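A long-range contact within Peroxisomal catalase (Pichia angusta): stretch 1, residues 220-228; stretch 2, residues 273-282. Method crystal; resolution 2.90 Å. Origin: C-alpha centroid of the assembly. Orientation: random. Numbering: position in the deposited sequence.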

# COMPACT_ATOMS: atom_id res chain seq x y z
N GLU O 220 -36.45 -16.67 19.90
CA GLU O 220 -37.02 -15.52 20.61
C GLU O 220 -35.93 -14.52 20.96
O GLU O 220 -34.92 -14.88 21.58
CB GLU O 220 -37.76 -15.96 21.88
CG GLU O 220 -39.04 -16.77 21.62
CD GLU O 220 -39.51 -17.61 22.83
OE1 GLU O 220 -38.80 -17.71 23.86
OE2 GLU O 220 -40.63 -18.19 22.73
N TRP O 221 -36.15 -13.27 20.57
CA TRP O 221 -35.13 -12.23 20.70
C TRP O 221 -35.61 -11.11 21.57
O TRP O 221 -36.79 -10.78 21.59
CB TRP O 221 -34.74 -11.64 19.34
CG TRP O 221 -35.87 -10.96 18.62
CD1 TRP O 221 -36.69 -11.52 17.70
CD2 TRP O 221 -36.32 -9.60 18.78
NE1 TRP O 221 -37.61 -10.60 17.26
CE2 TRP O 221 -37.40 -9.42 17.91
CE3 TRP O 221 -35.89 -8.52 19.56
CZ2 TRP O 221 -38.07 -8.21 17.80
CZ3 TRP O 221 -36.57 -7.31 19.45
CH2 TRP O 221 -37.64 -7.16 18.58
N VAL O 222 -34.65 -10.50 22.24
CA VAL O 222 -34.93 -9.44 23.17
C VAL O 222 -33.85 -8.38 22.93
O VAL O 222 -32.74 -8.72 22.54
CB VAL O 222 -34.90 -10.02 24.58
CG1 VAL O 222 -33.57 -9.80 25.25
CG2 VAL O 222 -36.04 -9.46 25.40
N TYR O 223 -34.20 -7.12 23.10
CA TYR O 223 -33.22 -6.04 22.98
C TYR O 223 -32.33 -6.03 24.23
O TYR O 223 -32.84 -6.19 25.33
CB TYR O 223 -33.89 -4.66 22.84
CG TYR O 223 -34.62 -4.37 21.55
CD1 TYR O 223 -33.96 -4.36 20.32
CD2 TYR O 223 -35.96 -4.05 21.55
CE1 TYR O 223 -34.64 -4.07 19.14
CE2 TYR O 223 -36.65 -3.77 20.38
CZ TYR O 223 -35.99 -3.77 19.19
OH TYR O 223 -36.71 -3.49 18.04
N VAL O 224 -31.01 -5.83 24.06
CA VAL O 224 -30.10 -5.77 25.20
C VAL O 224 -29.18 -4.56 25.24
O VAL O 224 -28.91 -3.93 24.23
CB VAL O 224 -29.20 -7.02 25.34
CG1 VAL O 224 -29.98 -8.28 25.12
CG2 VAL O 224 -28.09 -6.96 24.37
N GLN O 225 -28.71 -4.27 26.45
CA GLN O 225 -27.70 -3.25 26.74
C GLN O 225 -26.72 -3.91 27.70
O GLN O 225 -27.15 -4.47 28.71
CB GLN O 225 -28.33 -2.05 27.43
CG GLN O 225 -29.06 -1.11 26.51
CD GLN O 225 -28.19 0.02 25.95
OE1 GLN O 225 -27.14 0.36 26.51
NE2 GLN O 225 -28.62 0.61 24.85
N VAL O 226 -25.42 -3.88 27.40
CA VAL O 226 -24.48 -4.66 28.18
C VAL O 226 -23.67 -3.76 29.11
O VAL O 226 -23.31 -2.65 28.73
CB VAL O 226 -23.59 -5.53 27.25
CG1 VAL O 226 -22.65 -6.44 28.07
CG2 VAL O 226 -24.47 -6.40 26.34
N HIS O 227 -23.41 -4.22 30.33
CA HIS O 227 -22.65 -3.43 31.33
C HIS O 227 -21.46 -4.21 31.89
O HIS O 227 -21.61 -5.33 32.42
CB HIS O 227 -23.54 -3.02 32.52
CG HIS O 227 -24.67 -2.11 32.16
ND1 HIS O 227 -25.69 -2.47 31.29
CD2 HIS O 227 -24.98 -0.86 32.59
CE1 HIS O 227 -26.55 -1.48 31.18
NE2 HIS O 227 -26.15 -0.49 31.96
N PHE O 228 -20.26 -3.64 31.80
CA PHE O 228 -19.12 -4.24 32.48
C PHE O 228 -18.77 -3.36 33.66
O PHE O 228 -18.37 -2.22 33.48
CB PHE O 228 -17.89 -4.36 31.55
CG PHE O 228 -18.09 -5.27 30.38
CD1 PHE O 228 -19.02 -6.30 30.40
CD2 PHE O 228 -17.31 -5.11 29.24
CE1 PHE O 228 -19.19 -7.16 29.27
CE2 PHE O 228 -17.46 -5.96 28.11
CZ PHE O 228 -18.39 -6.98 28.13
N ILE O 273 -26.64 -7.65 31.87
CA ILE O 273 -27.40 -7.11 30.75
C ILE O 273 -28.72 -6.50 31.21
O ILE O 273 -29.25 -6.89 32.23
CB ILE O 273 -27.69 -8.17 29.68
CG1 ILE O 273 -28.46 -9.34 30.27
CG2 ILE O 273 -26.41 -8.63 28.99
CD1 ILE O 273 -28.99 -10.29 29.22
N GLN O 274 -29.24 -5.51 30.48
CA GLN O 274 -30.61 -5.06 30.65
C GLN O 274 -31.39 -5.61 29.47
O GLN O 274 -30.91 -5.57 28.35
CB GLN O 274 -30.69 -3.55 30.59
CG GLN O 274 -30.10 -2.85 31.76
CD GLN O 274 -30.12 -1.34 31.60
OE1 GLN O 274 -29.45 -0.79 30.71
NE2 GLN O 274 -30.88 -0.65 32.48
N THR O 275 -32.58 -6.12 29.69
CA THR O 275 -33.30 -6.63 28.55
C THR O 275 -34.59 -5.89 28.45
O THR O 275 -34.97 -5.22 29.40
CB THR O 275 -33.49 -8.17 28.58
OG1 THR O 275 -34.16 -8.55 29.79
CG2 THR O 275 -32.16 -8.86 28.54
N MET O 276 -35.25 -6.02 27.29
CA MET O 276 -36.50 -5.33 26.99
C MET O 276 -37.15 -5.98 25.77
O MET O 276 -36.45 -6.28 24.80
CB MET O 276 -36.19 -3.87 26.70
CG MET O 276 -37.31 -3.03 26.15
SD MET O 276 -36.69 -1.35 26.29
CE MET O 276 -37.79 -0.51 25.18
N THR O 277 -38.46 -6.20 25.81
CA THR O 277 -39.13 -6.82 24.68
C THR O 277 -39.53 -5.76 23.69
O THR O 277 -39.60 -4.58 24.04
CB THR O 277 -40.40 -7.62 25.09
OG1 THR O 277 -41.43 -6.74 25.54
CG2 THR O 277 -40.07 -8.65 26.18
N LEU O 278 -39.78 -6.17 22.45
CA LEU O 278 -40.31 -5.27 21.44
C LEU O 278 -41.51 -4.49 21.94
O LEU O 278 -41.58 -3.28 21.75
CB LEU O 278 -40.71 -6.04 20.19
CG LEU O 278 -41.44 -5.27 19.10
CD1 LEU O 278 -40.54 -4.19 18.52
CD2 LEU O 278 -41.90 -6.24 18.02
N GLU O 279 -42.46 -5.19 22.58
CA GLU O 279 -43.70 -4.58 23.08
C GLU O 279 -43.41 -3.49 24.10
O GLU O 279 -44.05 -2.43 24.09
CB GLU O 279 -44.65 -5.66 23.67
N GLN O 280 -42.42 -3.74 24.96
CA GLN O 280 -42.01 -2.77 25.95
C GLN O 280 -41.44 -1.53 25.29
O GLN O 280 -41.58 -0.44 25.83
CB GLN O 280 -40.97 -3.35 26.90
CG GLN O 280 -41.41 -4.61 27.59
CD GLN O 280 -40.49 -4.95 28.73
OE1 GLN O 280 -39.64 -5.83 28.62
NE2 GLN O 280 -40.63 -4.23 29.83
N SER O 281 -40.80 -1.70 24.14
CA SER O 281 -40.11 -0.60 23.46
C SER O 281 -41.08 0.39 22.88
O SER O 281 -40.80 1.58 22.84
CB SER O 281 -39.15 -1.11 22.38
OG SER O 281 -39.86 -1.60 21.26
N LYS O 282 -42.22 -0.13 22.43
CA LYS O 282 -43.28 0.69 21.85
C LYS O 282 -43.88 1.71 22.79
O LYS O 282 -44.50 2.66 22.35
CB LYS O 282 -44.40 -0.20 21.31
CG LYS O 282 -44.03 -0.91 20.02
CD LYS O 282 -45.16 -1.77 19.50
CE LYS O 282 -44.79 -2.38 18.15
NZ LYS O 282 -45.73 -3.46 17.77

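The antiparallel pairing of the two strands gives way after Met276, through Thr277, to a short helix beginning at Leu278, and Trp221 and Tyr223 contact its side chains. Thr277 is the N-cap: Gln280 N donates to Thr277 OG1 (3.2 Å), the capping bond, and in return Thr277 N donates to Gln280 OE1 (3.1 Å), an exchange that ties the last strand residue's successor to the first turn. A very short bond, Ser281 OG to Leu278 O (2.5 Å), adds to that turn.

Before the helix, the strands run at 166° to one another. Two hydrogen-bonded pairs hold them. In the first, Tyr223 N donates to Met276 O (2.9 Å), while the return bond from Met276 N to Tyr223 O (3.1 Å) is weak, its angle only 125°. In the second, Gln274 N to Gln225 O (2.9 Å, 164°) is the straightest of the four bonds, and Gln225 N to Gln274 O (3.2 Å) completes the ring. At the intervening non-hydrogen-bonded pair, Val224 CA and Thr275 CA lie 4.7 Å apart, and CA-H...O contacts join Val224 CA to Gln274 O and Thr275 CA to Tyr223 O, both 3.3 Å.

Side chains alternate between the sheet's faces. Val224, Val226, Ile273 and Thr275 share one; there Val226 CG2 packs on Ile273 CG2 at 4.0 Å. Tyr223, Gln225, Gln274 and Met276 share the other. On this face Gln274 reaches His227, placing Gln274 OE1 3.0 Å from His227 CE1 at the edge of the imidazole, near its plane.

At the helix, Leu278 receives both aromatics: Trp221 CH2 lies 3.6 Å from Leu278 CB, and Tyr223 CE2 lies 4.3 Å from Leu278 CD1. The Tyr223 hydroxyl is hydrogen-bonded elsewhere in the structure.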